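Local coordinates for lumazine protein (Photobacterium kishitanii, PDB 3A35), which probably acts as an antenna protein in luminous bacteria, shifting the bioluminescence emission of luciferase to shorter wavelength, at residues Val143-Glu148 with Ile157-Asn162. Numbering follows the deposited sequence.
Sequences VSHSIE and INYPKN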
ATOM      1  N   VAL A 143       0.006  -4.841   0.793  1.00 11.86           N
ATOM      2  CA  VAL A 143      -0.018  -6.319   0.603  1.00 11.34           C
ATOM      3  C   VAL A 143       0.969  -6.910   1.605  1.00 11.22           C
ATOM      4  O   VAL A 143       2.140  -6.599   1.664  1.00 12.40           O
ATOM      5  CB  VAL A 143       0.491  -6.582  -0.790  1.00  9.84           C
ATOM      6  CG1 VAL A 143       0.579  -8.137  -1.026  1.00 14.55           C
ATOM      7  CG2 VAL A 143      -0.441  -5.964  -1.867  1.00 13.81           C
ATOM      8  N   SER A 144       0.355  -7.707   2.490  1.00 12.81           N
ATOM      9  CA  SER A 144       1.173  -8.434   3.497  1.00 13.12           C
ATOM     10  C   SER A 144       1.671  -9.847   2.972  1.00 15.20           C
ATOM     11  O   SER A 144       0.844 -10.601   2.420  1.00 18.60           O
ATOM     12  CB  SER A 144       0.393  -8.582   4.791  1.00 17.16           C
ATOM     13  OG  SER A 144       1.261  -9.289   5.736  1.00 19.50           O
ATOM     14  N   HIS A 145       2.986 -10.110   3.042  1.00 15.30           N
ATOM     15  CA  HIS A 145       3.482 -11.400   2.524  1.00 14.76           C
ATOM     16  C   HIS A 145       4.800 -11.622   3.240  1.00 16.39           C
ATOM     17  O   HIS A 145       5.494 -10.669   3.651  1.00 16.40           O
ATOM     18  CB  HIS A 145       3.720 -11.319   1.025  1.00 17.61           C
ATOM     19  CG  HIS A 145       3.891 -12.637   0.345  1.00 19.78           C
ATOM     20  ND1 HIS A 145       5.088 -13.323   0.339  1.00 23.97           N
ATOM     21  CD2 HIS A 145       2.984 -13.409  -0.295  1.00 22.42           C
ATOM     22  CE1 HIS A 145       4.913 -14.454  -0.346  1.00 25.68           C
ATOM     23  NE2 HIS A 145       3.657 -14.522  -0.740  1.00 27.24           N
ATOM     24  N   SER A 146       5.139 -12.921   3.376  1.00 18.33           N
ATOM     25  CA  SER A 146       6.476 -13.273   3.896  1.00 20.07           C
ATOM     26  C   SER A 146       7.605 -12.747   3.031  1.00 18.93           C
ATOM     27  O   SER A 146       7.464 -12.728   1.822  1.00 18.86           O
ATOM     28  CB  SER A 146       6.669 -14.813   3.945  1.00 21.37           C
ATOM     29  OG  SER A 146       6.286 -15.414   2.689  1.00 25.76           O
ATOM     30  N   ILE A 147       8.702 -12.338   3.683  1.00 20.12           N
ATOM     31  CA  ILE A 147       9.992 -12.027   3.019  1.00 19.12           C
ATOM     32  C   ILE A 147      10.598 -13.350   2.556  1.00 19.51           C
ATOM     33  O   ILE A 147      10.516 -14.390   3.304  1.00 21.83           O
ATOM     34  CB  ILE A 147      10.893 -11.272   3.952  1.00 19.92           C
ATOM     35  CG1 ILE A 147      10.175  -9.932   4.322  1.00 19.00           C
ATOM     36  CG2 ILE A 147      12.291 -11.128   3.349  1.00 21.61           C
ATOM     37  CD1 ILE A 147      10.965  -9.158   5.390  1.00 21.07           C
ATOM     38  N   GLU A 148      11.177 -13.440   1.342  1.00 17.90           N
ATOM     39  CA  GLU A 148      11.821 -14.641   0.862  1.00 18.51           C
ATOM     40  C   GLU A 148      13.267 -14.701   1.313  1.00 21.62           C
ATOM     41  O   GLU A 148      13.762 -15.728   1.802  1.00 20.89           O
ATOM     42  CB  GLU A 148      11.747 -14.665  -0.650  1.00 23.09           C
ATOM     43  CG  GLU A 148      11.918 -16.005  -1.087  1.00 22.11           C
ATOM     44  CD  GLU A 148      10.690 -16.925  -0.775  1.00 31.42           C
ATOM     45  OE1 GLU A 148       9.546 -16.534  -0.469  1.00 25.55           O
ATOM     46  OE2 GLU A 148      10.899 -18.132  -0.861  1.00 36.31           O
ATOM     47  N   ILE A 157      10.760 -10.466  -2.206  1.00 16.25           N
ATOM     48  CA  ILE A 157       9.465 -10.994  -1.945  1.00 16.13           C
ATOM     49  C   ILE A 157       8.941 -11.710  -3.158  1.00 17.55           C
ATOM     50  O   ILE A 157       8.972 -11.218  -4.261  1.00 18.33           O
ATOM     51  CB  ILE A 157       8.441  -9.891  -1.558  1.00 16.61           C
ATOM     52  CG1 ILE A 157       9.006  -9.149  -0.356  1.00 17.19           C
ATOM     53  CG2 ILE A 157       7.098 -10.594  -1.067  1.00 17.03           C
ATOM     54  CD1 ILE A 157       8.627  -7.755  -0.300  1.00 24.45           C
ATOM     55  N   ASN A 158       8.492 -12.967  -2.957  1.00 18.24           N
ATOM     56  CA  ASN A 158       8.136 -13.783  -4.094  1.00 18.59           C
ATOM     57  C   ASN A 158       6.619 -13.998  -3.998  1.00 20.52           C
ATOM     58  O   ASN A 158       6.106 -14.809  -3.176  1.00 22.22           O
ATOM     59  CB  ASN A 158       8.927 -15.114  -3.966  1.00 20.95           C
ATOM     60  CG  ASN A 158       8.615 -16.041  -5.055  1.00 23.59           C
ATOM     61  OD1 ASN A 158       7.696 -15.887  -5.789  1.00 23.11           O
ATOM     62  ND2 ASN A 158       9.461 -17.093  -5.161  1.00 32.70           N
ATOM     63  N   TYR A 159       5.914 -13.172  -4.766  1.00 18.59           N
ATOM     64  CA  TYR A 159       4.461 -13.158  -4.748  1.00 19.18           C
ATOM     65  C   TYR A 159       3.856 -14.146  -5.751  1.00 21.62           C
ATOM     66  O   TYR A 159       4.442 -14.299  -6.819  1.00 24.06           O
ATOM     67  CB  TYR A 159       3.942 -11.768  -5.134  1.00 19.45           C
ATOM     68  CG  TYR A 159       4.297 -10.643  -4.166  1.00 16.32           C
ATOM     69  CD1 TYR A 159       3.585 -10.517  -2.925  1.00 17.44           C
ATOM     70  CD2 TYR A 159       5.281  -9.762  -4.500  1.00 17.66           C
ATOM     71  CE1 TYR A 159       3.889  -9.466  -2.065  1.00 14.61           C
ATOM     72  CE2 TYR A 159       5.602  -8.652  -3.671  1.00 15.42           C
ATOM     73  CZ  TYR A 159       4.910  -8.568  -2.461  1.00 17.97           C
ATOM     74  OH  TYR A 159       5.353  -7.483  -1.677  1.00 16.49           O
ATOM     75  N   PRO A 160       2.673 -14.675  -5.476  1.00 22.97           N
ATOM     76  CA  PRO A 160       1.991 -15.406  -6.542  1.00 24.46           C
ATOM     77  C   PRO A 160       1.630 -14.378  -7.615  1.00 24.84           C
ATOM     78  O   PRO A 160       1.131 -13.292  -7.288  1.00 25.00           O
ATOM     79  CB  PRO A 160       0.711 -15.889  -5.886  1.00 24.49           C
ATOM     80  CG  PRO A 160       0.537 -15.163  -4.504  1.00 26.00           C
ATOM     81  CD  PRO A 160       1.847 -14.483  -4.238  1.00 21.27           C
ATOM     82  N   LYS A 161       1.772 -14.738  -8.910  1.00 27.23           N
ATOM     83  CA  LYS A 161       1.573 -13.758 -10.018  1.00 27.82           C
ATOM     84  C   LYS A 161       0.144 -13.152 -10.078  1.00 28.41           C
ATOM     85  O   LYS A 161      -0.011 -12.060 -10.567  1.00 28.10           O
ATOM     86  CB  LYS A 161       2.023 -14.301 -11.428  1.00 30.35           C
ATOM     87  CG  LYS A 161       1.503 -13.412 -12.614  1.00 32.50           C
ATOM     88  CD  LYS A 161       2.350 -13.327 -13.856  1.00 33.37           C
ATOM     89  CE  LYS A 161       3.436 -12.206 -13.778  1.00 42.03           C
ATOM     90  NZ  LYS A 161       2.979 -10.761 -13.686  1.00 45.45           N
ATOM     91  N   ASN A 162      -0.873 -13.806  -9.551  1.00 28.25           N
ATOM     92  CA  ASN A 162      -2.184 -13.215  -9.680  1.00 29.18           C
ATOM     93  C   ASN A 162      -2.374 -11.978  -8.815  1.00 27.20           C
ATOM     94  O   ASN A 162      -3.342 -11.319  -9.001  1.00 25.79           O
ATOM     95  CB  ASN A 162      -3.229 -14.218  -9.210  1.00 29.47           C
ATOM     96  CG  ASN A 162      -2.714 -15.008  -8.097  1.00 36.63           C
ATOM     97  OD1 ASN A 162      -2.756 -14.533  -6.976  1.00 39.65           O
ATOM     98  ND2 ASN A 162      -2.105 -16.219  -8.394  1.00 42.00           N
TER
HETATM   99  O   HOH W   1       4.465  -7.862   0.830  1.00 14.94           O
HETATM  100  O   HOH W   2       8.116 -14.188  -0.380  1.00 21.42           O
HETATM  101  O   HOH W   3       7.300 -17.223  -1.591  1.00 36.80           O
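V143 sets its CG1 3.7 Å from Y159 CE1; with CG1 anti to the backbone N (chi1 176°), this methyl is the branch that does the touching. A water also links V143 O to the phenol, 2.7 Å from Y159 OH. H145 makes the largest single contribution. Its ring and that of Y159 pack edge-to-face, T-shaped, with centroids 5.2 Å apart and planes inclined at 61°, the tyrosine supplying the edge. The imidazole is fixed by its own chain: H145 ND1 donates to S146 O over 2.9 Å, almost straight at 169°, which indicates a proton on ND1. H145 CE1, the ring carbon next to ND1, lies 3.1 Å from N158 O, while I157 CG2 packs near ND1 and P160 CD near NE2. Beyond S146, a second water lies within hydrogen-bonding distance of S146 O and E148 OE1 and accepts from N158 N; a third lies between E148 OE1 and N158 O. N158 itself turns its amide oxygen to R117. The segments hold strand 143-146, outermost in its sheet, and the end of strand 154-160. With no direct hydrogen bond, the two are held by the ring pair, apolar contacts and water bridges, consistent with the barrel-like fold of this family.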